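PDB 4Q0S: L-Ribose isomerase from Acinetobacter, which catalyses the isomerisation of the non-natural sugar L-ribose, presumably to its ketose L-ribulose, in a metal-containing pocket inside a cupin barrel. Local coordinates for residues Glu72-Phe77 with Lys104-His109; Asn81-Asp86 with Ser217-Glu222; Lys122-Glu127 with Val213-Thr218. All coordinates share one frame; numbering follows the deposited sequence.

Contact 1: Glu72-Phe77 with Lys104-His109; sequences EAMIIF and KLMIVH. With RB0 (D-ribitol), chain C.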
loop_
_atom_site.group_PDB
_atom_site.type_symbol
_atom_site.label_atom_id
_atom_site.label_comp_id
_atom_site.label_asym_id
_atom_site.label_seq_id
_atom_site.Cartn_x
_atom_site.Cartn_y
_atom_site.Cartn_z
ATOM N N GLU A 72 -4.427 -12.541 -26.090
ATOM C CA GLU A 72 -3.782 -11.239 -26.125
ATOM C C GLU A 72 -4.818 -10.160 -25.830
ATOM O O GLU A 72 -5.618 -9.771 -26.691
ATOM C CB GLU A 72 -3.095 -11.036 -27.487
ATOM C CG GLU A 72 -2.172 -12.219 -27.812
ATOM C CD GLU A 72 -1.369 -12.077 -29.098
ATOM O OE1 GLU A 72 -1.801 -11.353 -30.019
ATOM O OE2 GLU A 72 -0.301 -12.717 -29.185
ATOM N N ALA A 73 -4.794 -9.703 -24.581
ATOM C CA ALA A 73 -5.714 -8.693 -24.085
ATOM C C ALA A 73 -5.137 -8.123 -22.792
ATOM O O ALA A 73 -4.433 -8.819 -22.050
ATOM C CB ALA A 73 -7.076 -9.314 -23.825
ATOM N N MET A 74 -5.448 -6.863 -22.512
ATOM C CA MET A 74 -4.925 -6.218 -21.320
ATOM C C MET A 74 -5.687 -4.943 -21.044
ATOM O O MET A 74 -6.505 -4.500 -21.852
ATOM C CB MET A 74 -3.460 -5.849 -21.532
ATOM C CG MET A 74 -3.306 -4.680 -22.501
ATOM S SD MET A 74 -1.627 -4.408 -23.058
ATOM C CE MET A 74 -0.870 -3.900 -21.499
ATOM N N ILE A 75 -5.382 -4.344 -19.900
ATOM C CA ILE A 75 -6.009 -3.096 -19.506
ATOM C C ILE A 75 -4.920 -2.057 -19.325
ATOM O O ILE A 75 -3.846 -2.367 -18.811
ATOM C CB ILE A 75 -6.770 -3.240 -18.167
ATOM C CG1 ILE A 75 -7.979 -4.151 -18.358
ATOM C CG2 ILE A 75 -7.185 -1.861 -17.650
ATOM C CD1 ILE A 75 -8.809 -4.313 -17.120
ATOM N N ILE A 76 -5.193 -0.832 -19.758
ATOM C CA ILE A 76 -4.231 0.245 -19.600
ATOM C C ILE A 76 -4.966 1.478 -19.112
ATOM O O ILE A 76 -5.954 1.893 -19.715
ATOM C CB ILE A 76 -3.523 0.607 -20.929
ATOM C CG1 ILE A 76 -2.733 -0.598 -21.450
ATOM C CG2 ILE A 76 -2.586 1.793 -20.709
ATOM C CD1 ILE A 76 -2.038 -0.348 -22.794
ATOM N N PHE A 77 -4.500 2.033 -17.996
ATOM C CA PHE A 77 -5.078 3.247 -17.440
ATOM C C PHE A 77 -3.969 4.275 -17.595
ATOM O O PHE A 77 -2.958 4.231 -16.894
ATOM C CB PHE A 77 -5.434 3.076 -15.957
ATOM C CG PHE A 77 -6.560 2.109 -15.704
ATOM C CD1 PHE A 77 -7.815 2.309 -16.272
ATOM C CD2 PHE A 77 -6.374 1.012 -14.870
ATOM C CE1 PHE A 77 -8.871 1.427 -16.010
ATOM C CE2 PHE A 77 -7.421 0.125 -14.598
ATOM C CZ PHE A 77 -8.670 0.334 -15.168
ATOM N N LYS A 104 1.398 5.178 -17.394
ATOM C CA LYS A 104 0.194 4.365 -17.390
ATOM C C LYS A 104 0.371 3.143 -16.504
ATOM O O LYS A 104 1.492 2.754 -16.177
ATOM C CB LYS A 104 -0.156 3.900 -18.804
ATOM C CG LYS A 104 0.761 2.804 -19.338
ATOM C CD LYS A 104 1.456 3.227 -20.632
ATOM C CE LYS A 104 2.407 4.394 -20.406
ATOM N NZ LYS A 104 3.217 4.728 -21.628
ATOM N N LEU A 105 -0.751 2.554 -16.114
ATOM C CA LEU A 105 -0.760 1.357 -15.298
ATOM C C LEU A 105 -1.313 0.283 -16.225
ATOM O O LEU A 105 -2.331 0.493 -16.875
ATOM C CB LEU A 105 -1.694 1.524 -14.100
ATOM C CG LEU A 105 -1.609 0.379 -13.092
ATOM C CD1 LEU A 105 -0.221 0.386 -12.458
ATOM C CD2 LEU A 105 -2.685 0.539 -12.016
ATOM N N MET A 106 -0.632 -0.852 -16.302
ATOM C CA MET A 106 -1.085 -1.928 -17.164
ATOM C C MET A 106 -1.422 -3.150 -16.330
ATOM O O MET A 106 -0.671 -3.538 -15.436
ATOM C CB MET A 106 -0.009 -2.264 -18.200
ATOM C CG MET A 106 0.434 -1.044 -18.999
ATOM S SD MET A 106 1.569 -1.404 -20.346
ATOM C CE MET A 106 3.023 -1.858 -19.463
ATOM N N ILE A 107 -2.570 -3.746 -16.620
ATOM C CA ILE A 107 -3.001 -4.918 -15.889
ATOM C C ILE A 107 -3.223 -6.088 -16.836
ATOM O O ILE A 107 -4.054 -6.032 -17.742
ATOM C CB ILE A 107 -4.282 -4.620 -15.087
ATOM C CG1 ILE A 107 -4.027 -3.422 -14.165
ATOM C CG2 ILE A 107 -4.693 -5.852 -14.280
ATOM C CD1 ILE A 107 -5.193 -3.065 -13.279
ATOM N N VAL A 108 -2.459 -7.147 -16.602
ATOM C CA VAL A 108 -2.512 -8.348 -17.406
ATOM C C VAL A 108 -2.857 -9.538 -16.519
ATOM O O VAL A 108 -2.171 -9.822 -15.535
ATOM C CB VAL A 108 -1.151 -8.591 -18.087
ATOM C CG1 VAL A 108 -1.195 -9.859 -18.904
ATOM C CG2 VAL A 108 -0.797 -7.391 -18.959
ATOM N N HIS A 109 -3.933 -10.232 -16.870
ATOM C CA HIS A 109 -4.353 -11.377 -16.094
ATOM C C HIS A 109 -3.531 -12.613 -16.425
ATOM O O HIS A 109 -2.855 -12.666 -17.457
ATOM C CB HIS A 109 -5.855 -11.608 -16.277
ATOM C CG HIS A 109 -6.696 -10.674 -15.457
ATOM N ND1 HIS A 109 -6.756 -9.319 -15.705
ATOM C CD2 HIS A 109 -7.451 -10.889 -14.353
ATOM C CE1 HIS A 109 -7.512 -8.741 -14.789
ATOM N NE2 HIS A 109 -7.945 -9.671 -13.956
HETATM C C1 RB0 C . 0.473 -1.618 -25.793
HETATM O O1 RB0 C . -0.702 -1.649 -26.585
HETATM C C2 RB0 C . 0.709 -0.203 -25.289
HETATM O O2 RB0 C . 1.146 0.630 -26.361
HETATM C C3 RB0 C . 1.737 -0.202 -24.138
HETATM O O3 RB0 C . 1.776 1.081 -23.529
HETATM C C4 RB0 C . 3.147 -0.603 -24.586
HETATM O O4 RB0 C . 3.284 -0.414 -25.986
HETATM C C5 RB0 C . 3.418 -2.062 -24.227
HETATM O O5 RB0 C . 4.783 -2.386 -24.490
HETATM O O HOH W 1 -5.270 -9.465 -19.580
#
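Met-74 lays its terminal methyl against the thioether of Met-106, CE lying 3.7 Å from SD, as the two side chains cross obliquely on the face that carries Ile-76. Met-74 starts with CG wedged between its backbone N and carbonyl carbon (chi1 72°), and a bend at chi3 turns CE toward Met-106. Unbranched, flexible methionine suits this lining, because its sulfur and methyl can fit against neighbours of irregular shape. Ile-76 runs alongside Met-106 and Lys-104; its CG2 meets Lys-104 CB at 3.7 Å, while CD1 reaches the ligand, 3.7 Å from C2 of D-ribitol. Met-106 SD approaches C3 of the polyol and Lys-104 CD its O3, and the ammonium of Lys-104 goes on to a salt bridge with Glu-215.

On the reverse face, beta-branched Ile-75 and Ile-107 sit opposite each other, and Ile-107 CD1 meets the edge of the Phe-77 ring, 4.1 Å from CE2. Ile-75 CG2 lies over one face of that ring, toward its rim. Helix 19-35 packs on this apolar layer through Ala-29 and Ala-30.

Between the faces, Ile-75 and Ile-107 exchange two backbone hydrogen bonds, as do Phe-77 and Leu-105, the two pairs flanking the non-hydrogen-bonded pair Ile-76/Met-106. Beyond the last bridge a water takes over, donating to Ala-73 O at 2.7 Å and accepting from His-109 N. Such an antiparallel pair, one face lining the ligand pocket and the other packed under a helix, forms part of the wall of a cupin barrel.

Contact 2: Asn81-Asp86 with Ser217-Glu222; sequences NEPAVD and STYSHE
Asn-81 and Tyr-219 both set CG anti to the backbone N (chi1 -162° and -167°), which brings the carboxamide of one flat over the ring of the other. The two planes are only 8° apart, with Asn-81 ND2 3.5 Å above the ring and offset toward its rim, so this is an amide stacked on an aromatic face.

The same carboxamide also grips the backbone of Ser-220, the residue after Tyr-219. Asn-81 OD1 accepts from Ser-220 N at 2.8 Å, on a lone pair in the carbonyl plane, and Asn-81 ND2 returns a nearly straight bond of 3.0 Å to Ser-220 O. Two bonds in opposite senses fix the rotation of the amide, and asparagine suits the place because one flat group supplies both donor and acceptor. It thereby holds the loop much as a neighbouring strand would. In the cupin fold this joins the end of strand 73-82 to the loop that leaves strand 211-217, near the sugar pocket. Ser-220 OG makes a weak bond to OE1 of the poorly ordered pocket residue Glu-222, whose OE2 pairs with Arg-254 and makes a weak hydrogen bond to O2 of D-ribitol.

Around Tyr-219, Asn-81 O stands 3.3 Å from CE1, and Glu-82 O comes to the ring edge. Pro-83 brings its CG within 3.6 Å of Tyr-219 CE1, a compact apolar ring meeting the aromatic obliquely; Trp-237 touches both residues. Tyr-219 CD2 in turn lies over a face of the His-221 imidazole.

After Pro-83 the chain turns, and Glu-82 OE2 receives Ala-84 N at 2.7 Å. Beyond the turn, the carboxylate of Asp-86 accepts backbone N-H groups from Phe-152, Ser-153 and Gly-154 of the third subunit.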
loop_
_atom_site.group_PDB
_atom_site.type_symbol
_atom_site.label_atom_id
_atom_site.label_comp_id
_atom_site.label_asym_id
_atom_site.label_seq_id
_atom_site.Cartn_x
_atom_site.Cartn_y
_atom_site.Cartn_z
ATOM N N ASN A 81 0.140 11.600 -20.790
ATOM C CA ASN A 81 0.639 11.433 -22.146
ATOM C C ASN A 81 0.895 12.870 -22.568
ATOM O O ASN A 81 0.139 13.474 -23.328
ATOM C CB ASN A 81 -0.392 10.746 -23.045
ATOM C CG ASN A 81 0.234 10.175 -24.304
ATOM O OD1 ASN A 81 1.410 9.797 -24.310
ATOM N ND2 ASN A 81 -0.548 10.093 -25.370
ATOM N N GLU A 82 1.972 13.404 -22.007
ATOM C CA GLU A 82 2.409 14.770 -22.210
ATOM C C GLU A 82 3.376 14.903 -23.381
ATOM O O GLU A 82 4.435 14.278 -23.400
ATOM C CB GLU A 82 3.063 15.266 -20.918
ATOM C CG GLU A 82 3.852 16.553 -21.041
ATOM C CD GLU A 82 3.025 17.698 -21.582
ATOM O OE1 GLU A 82 1.845 17.821 -21.187
ATOM O OE2 GLU A 82 3.565 18.481 -22.394
ATOM N N PRO A 83 3.018 15.733 -24.373
ATOM C CA PRO A 83 3.875 15.935 -25.544
ATOM C C PRO A 83 5.246 16.490 -25.170
ATOM O O PRO A 83 6.249 16.132 -25.782
ATOM C CB PRO A 83 3.072 16.921 -26.397
ATOM C CG PRO A 83 1.649 16.574 -26.063
ATOM C CD PRO A 83 1.721 16.410 -24.548
ATOM N N ALA A 84 5.278 17.347 -24.152
ATOM C CA ALA A 84 6.519 17.982 -23.703
ATOM C C ALA A 84 7.091 18.848 -24.835
ATOM O O ALA A 84 8.305 18.949 -25.021
ATOM C CB ALA A 84 7.533 16.929 -23.275
ATOM N N VAL A 85 6.192 19.473 -25.585
ATOM C CA VAL A 85 6.571 20.328 -26.705
ATOM C C VAL A 85 6.850 21.758 -26.262
ATOM O O VAL A 85 7.654 22.453 -26.885
ATOM C CB VAL A 85 5.465 20.326 -27.793
ATOM C CG1 VAL A 85 5.562 21.572 -28.663
ATOM C CG2 VAL A 85 5.605 19.073 -28.651
ATOM N N ASP A 86 6.194 22.191 -25.188
ATOM C CA ASP A 86 6.380 23.545 -24.673
ATOM C C ASP A 86 7.795 23.814 -24.194
ATOM O O ASP A 86 8.360 23.031 -23.429
ATOM C CB ASP A 86 5.411 23.823 -23.521
ATOM C CG ASP A 86 3.976 23.901 -23.980
ATOM O OD1 ASP A 86 3.359 22.842 -24.220
ATOM O OD2 ASP A 86 3.467 25.031 -24.119
ATOM N N SER A 217 7.107 5.996 -20.200
ATOM C CA SER A 217 7.725 6.026 -21.515
ATOM C C SER A 217 7.648 7.403 -22.135
ATOM O O SER A 217 7.183 8.360 -21.507
ATOM C CB SER A 217 7.005 5.042 -22.431
ATOM O OG SER A 217 5.728 5.556 -22.774
ATOM N N THR A 218 8.121 7.499 -23.374
ATOM C CA THR A 218 8.056 8.749 -24.107
ATOM C C THR A 218 6.629 8.794 -24.652
ATOM O O THR A 218 5.886 7.814 -24.525
ATOM C CB THR A 218 9.103 8.798 -25.261
ATOM O OG1 THR A 218 8.950 7.659 -26.110
ATOM C CG2 THR A 218 10.521 8.800 -24.697
ATOM N N TYR A 219 6.249 9.915 -25.254
ATOM C CA TYR A 219 4.893 10.100 -25.770
ATOM C C TYR A 219 4.300 8.920 -26.535
ATOM O O TYR A 219 4.970 8.287 -27.349
ATOM C CB TYR A 219 4.839 11.343 -26.656
ATOM C CG TYR A 219 3.437 11.800 -26.981
ATOM C CD1 TYR A 219 2.687 12.522 -26.055
ATOM C CD2 TYR A 219 2.861 11.520 -28.222
ATOM C CE1 TYR A 219 1.397 12.959 -26.356
ATOM C CE2 TYR A 219 1.569 11.954 -28.538
ATOM C CZ TYR A 219 0.846 12.673 -27.601
ATOM O OH TYR A 219 -0.417 13.120 -27.911
ATOM N N SER A 220 3.024 8.644 -26.279
ATOM C CA SER A 220 2.331 7.552 -26.947
ATOM C C SER A 220 1.464 8.076 -28.104
ATOM O O SER A 220 0.426 8.703 -27.887
ATOM C CB SER A 220 1.469 6.797 -25.935
ATOM O OG SER A 220 0.891 5.644 -26.513
ATOM N N HIS A 221 1.910 7.824 -29.332
ATOM C CA HIS A 221 1.179 8.248 -30.527
ATOM C C HIS A 221 0.176 7.155 -30.881
ATOM O O HIS A 221 0.539 6.148 -31.487
ATOM C CB HIS A 221 2.141 8.446 -31.706
ATOM C CG HIS A 221 3.218 9.454 -31.451
ATOM N ND1 HIS A 221 3.003 10.813 -31.529
ATOM C CD2 HIS A 221 4.518 9.300 -31.103
ATOM C CE1 HIS A 221 4.122 11.452 -31.241
ATOM N NE2 HIS A 221 5.057 10.556 -30.978
ATOM N N GLU A 222 -1.083 7.351 -30.506
ATOM C CA GLU A 222 -2.117 6.361 -30.787
ATOM C C GLU A 222 -3.484 6.984 -31.045
ATOM O O GLU A 222 -4.163 7.413 -30.112
ATOM C CB GLU A 222 -2.243 5.377 -29.620
ATOM C CG GLU A 222 -0.981 4.595 -29.309
ATOM C CD GLU A 222 -1.143 3.692 -28.096
ATOM O OE1 GLU A 222 -1.497 4.210 -27.013
ATOM O OE2 GLU A 222 -0.916 2.467 -28.225
#

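Contact 3: Lys122-Glu127 with Val213-Thr218; sequences KTESYE and VREVST. With CO (cobalt (II) ion), chain B; RB0 (D-ribitol), chain C.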
loop_
_atom_site.group_PDB
_atom_site.type_symbol
_atom_site.label_atom_id
_atom_site.label_comp_id
_atom_site.label_asym_id
_atom_site.label_seq_id
_atom_site.Cartn_x
_atom_site.Cartn_y
_atom_site.Cartn_z
ATOM N N LYS A 122 8.628 5.406 -29.589
ATOM C CA LYS A 122 8.511 5.228 -28.143
ATOM C C LYS A 122 9.433 4.244 -27.432
ATOM O O LYS A 122 9.496 3.059 -27.767
ATOM C CB LYS A 122 7.067 4.881 -27.765
ATOM C CG LYS A 122 6.859 4.738 -26.249
ATOM C CD LYS A 122 5.399 4.512 -25.889
ATOM C CE LYS A 122 4.902 3.164 -26.391
ATOM N NZ LYS A 122 3.447 2.996 -26.134
ATOM N N THR A 123 10.138 4.767 -26.435
ATOM C CA THR A 123 11.022 3.987 -25.582
ATOM C C THR A 123 10.252 3.825 -24.259
ATOM O O THR A 123 9.724 4.805 -23.714
ATOM C CB THR A 123 12.351 4.724 -25.316
ATOM O OG1 THR A 123 13.175 4.666 -26.488
ATOM C CG2 THR A 123 13.086 4.090 -24.137
ATOM N N GLU A 124 10.195 2.595 -23.750
ATOM C CA GLU A 124 9.469 2.292 -22.515
ATOM C C GLU A 124 10.385 1.850 -21.371
ATOM O O GLU A 124 11.549 1.511 -21.582
ATOM C CB GLU A 124 8.460 1.160 -22.767
ATOM C CG GLU A 124 7.511 1.378 -23.944
ATOM C CD GLU A 124 6.736 0.119 -24.332
ATOM O OE1 GLU A 124 6.886 -0.928 -23.669
ATOM O OE2 GLU A 124 5.976 0.172 -25.318
ATOM N N SER A 125 9.829 1.861 -20.160
ATOM C CA SER A 125 10.518 1.414 -18.955
ATOM C C SER A 125 9.429 0.738 -18.125
ATOM O O SER A 125 8.283 1.209 -18.102
ATOM C CB SER A 125 11.124 2.588 -18.179
ATOM O OG SER A 125 10.133 3.318 -17.470
ATOM N N TYR A 126 9.771 -0.366 -17.463
ATOM C CA TYR A 126 8.791 -1.101 -16.671
ATOM C C TYR A 126 9.106 -1.172 -15.190
ATOM O O TYR A 126 10.257 -1.326 -14.789
ATOM C CB TYR A 126 8.647 -2.544 -17.174
ATOM C CG TYR A 126 8.515 -2.687 -18.665
ATOM C CD1 TYR A 126 7.550 -1.974 -19.369
ATOM C CD2 TYR A 126 9.355 -3.548 -19.375
ATOM C CE1 TYR A 126 7.418 -2.110 -20.744
ATOM C CE2 TYR A 126 9.234 -3.696 -20.752
ATOM C CZ TYR A 126 8.264 -2.973 -21.431
ATOM O OH TYR A 126 8.153 -3.092 -22.797
ATOM N N GLU A 127 8.054 -1.092 -14.389
ATOM C CA GLU A 127 8.151 -1.189 -12.941
ATOM C C GLU A 127 7.009 -2.117 -12.533
ATOM O O GLU A 127 5.843 -1.763 -12.687
ATOM C CB GLU A 127 7.955 0.190 -12.300
ATOM C CG GLU A 127 7.999 0.186 -10.781
ATOM C CD GLU A 127 7.416 1.452 -10.172
ATOM O OE1 GLU A 127 7.752 2.557 -10.645
ATOM O OE2 GLU A 127 6.629 1.337 -9.211
ATOM N N VAL A 213 1.668 -3.442 -13.821
ATOM C CA VAL A 213 2.929 -2.786 -14.144
ATOM C C VAL A 213 2.766 -1.307 -14.436
ATOM O O VAL A 213 1.840 -0.889 -15.129
ATOM C CB VAL A 213 3.591 -3.432 -15.390
ATOM C CG1 VAL A 213 4.969 -2.794 -15.659
ATOM C CG2 VAL A 213 3.736 -4.929 -15.183
ATOM N N ARG A 214 3.683 -0.516 -13.907
ATOM C CA ARG A 214 3.664 0.910 -14.146
ATOM C C ARG A 214 4.626 1.178 -15.311
ATOM O O ARG A 214 5.806 0.827 -15.249
ATOM C CB ARG A 214 4.122 1.641 -12.881
ATOM C CG ARG A 214 4.124 3.153 -12.984
ATOM C CD ARG A 214 4.680 3.768 -11.704
ATOM N NE ARG A 214 3.731 3.744 -10.587
ATOM C CZ ARG A 214 3.026 4.803 -10.194
ATOM N NH1 ARG A 214 2.186 4.704 -9.172
ATOM N NH2 ARG A 214 3.167 5.963 -10.827
ATOM N N GLU A 215 4.120 1.767 -16.391
ATOM C CA GLU A 215 4.982 2.075 -17.522
ATOM C C GLU A 215 5.250 3.567 -17.610
ATOM O O GLU A 215 4.330 4.379 -17.542
ATOM C CB GLU A 215 4.368 1.610 -18.850
ATOM C CG GLU A 215 5.242 1.994 -20.057
ATOM C CD GLU A 215 4.630 1.611 -21.385
ATOM O OE1 GLU A 215 4.485 0.400 -21.634
ATOM O OE2 GLU A 215 4.293 2.520 -22.181
ATOM N N VAL A 216 6.525 3.915 -17.742
ATOM C CA VAL A 216 6.942 5.298 -17.883
ATOM C C VAL A 216 7.681 5.319 -19.215
ATOM O O VAL A 216 8.741 4.712 -19.360
ATOM C CB VAL A 216 7.884 5.730 -16.730
ATOM C CG1 VAL A 216 8.514 7.066 -17.046
ATOM C CG2 VAL A 216 7.092 5.840 -15.436
ATOM N N SER A 217 7.107 5.996 -20.200
ATOM C CA SER A 217 7.725 6.026 -21.515
ATOM C C SER A 217 7.648 7.403 -22.135
ATOM O O SER A 217 7.183 8.360 -21.507
ATOM C CB SER A 217 7.005 5.042 -22.431
ATOM O OG SER A 217 5.728 5.556 -22.774
ATOM N N THR A 218 8.121 7.499 -23.374
ATOM C CA THR A 218 8.056 8.749 -24.107
ATOM C C THR A 218 6.629 8.794 -24.652
ATOM O O THR A 218 5.886 7.814 -24.525
ATOM C CB THR A 218 9.103 8.798 -25.261
ATOM O OG1 THR A 218 8.950 7.659 -26.110
ATOM C CG2 THR A 218 10.521 8.800 -24.697
HETATM CO CO CO B . 5.180 -1.277 -26.339
HETATM C C1 RB0 C . 0.473 -1.618 -25.793
HETATM O O1 RB0 C . -0.702 -1.649 -26.585
HETATM C C2 RB0 C . 0.709 -0.203 -25.289
HETATM O O2 RB0 C . 1.146 0.630 -26.361
HETATM C C3 RB0 C . 1.737 -0.202 -24.138
HETATM O O3 RB0 C . 1.776 1.081 -23.529
HETATM C C4 RB0 C . 3.147 -0.603 -24.586
HETATM O O4 RB0 C . 3.284 -0.414 -25.986
HETATM C C5 RB0 C . 3.418 -2.062 -24.227
HETATM O O5 RB0 C . 4.783 -2.386 -24.490
HETATM O O HOH W 2 8.466 2.270 -15.117
#
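This antiparallel strand pair of the cupin barrel contributes Glu-124 to the cobalt site and Lys-122, Glu-124, Tyr-126 and Glu-215 to the sugar pocket; Glu-124 and Glu-215 stack their carboxylates, planes 20° apart. Glu-124 OE2 binds cobalt at 1.9 Å, and His-117, His-119 and His-199 complete the protein ligands; O4 and O5 of D-ribitol also bind the metal. Tyr-126 OH donates to Glu-124 OE1 at 2.7 Å, a second-shell bond that meets OE1 nearly end-on and anchors the oxygen not bound to cobalt.

Glu-215, extended with CG anti to the backbone N (chi1 177°), reaches the ligand, where its OE2, also held by Lys-104, accepts from ribitol O3 at 3.2 Å. Long and flexible, Lys-122 bends at chi3 to bring NZ to the ligand, with weak bonds to O2 and O4 and a long salt bridge to Glu-124 OE2.

Away from the ligand, Glu-127 and Arg-214 share a backbone hydrogen-bonded pair and run side by side; Glu-127 is held by Lys-190 of its own chain, and Arg-214 by Glu-127 of the third subunit, another copy of the protein. At the other end Thr-218 N donates to Thr-123 O, and its OG1 accepts from Thr-123 N at 3.1 Å. Midway along the pair, Ser-125 sends its short hydroxyl across, OG donating to a lone pair of Val-216 O at 2.7 Å while receiving a water that also donates to Arg-214 O.

How the contacts relate
Contacts 1 and 3 lie within one antiparallel sheet, strand order 73-82, 101-108, 211-217, 124-130, and contact 2 reaches it. Contact 1 joins the first two strands, contact 3 the last two, their centres 13 Å apart. Contact 2, 19 Å from contact 1 and 12 Å from contact 3, ties the end of strand 73-82 to the loop after strand 211-217. Along the chain contact 1 closes before contact 3 opens; the segments of contacts 1 and 2 alternate, and contacts 2 and 3 end on the same stretch, sharing Ser-217 and Thr-218. Contacts 1 and 3 touch the same ribitol, contact 2 adds Glu-222 to its pocket, and contacts 2 and 3 meet the third subunit.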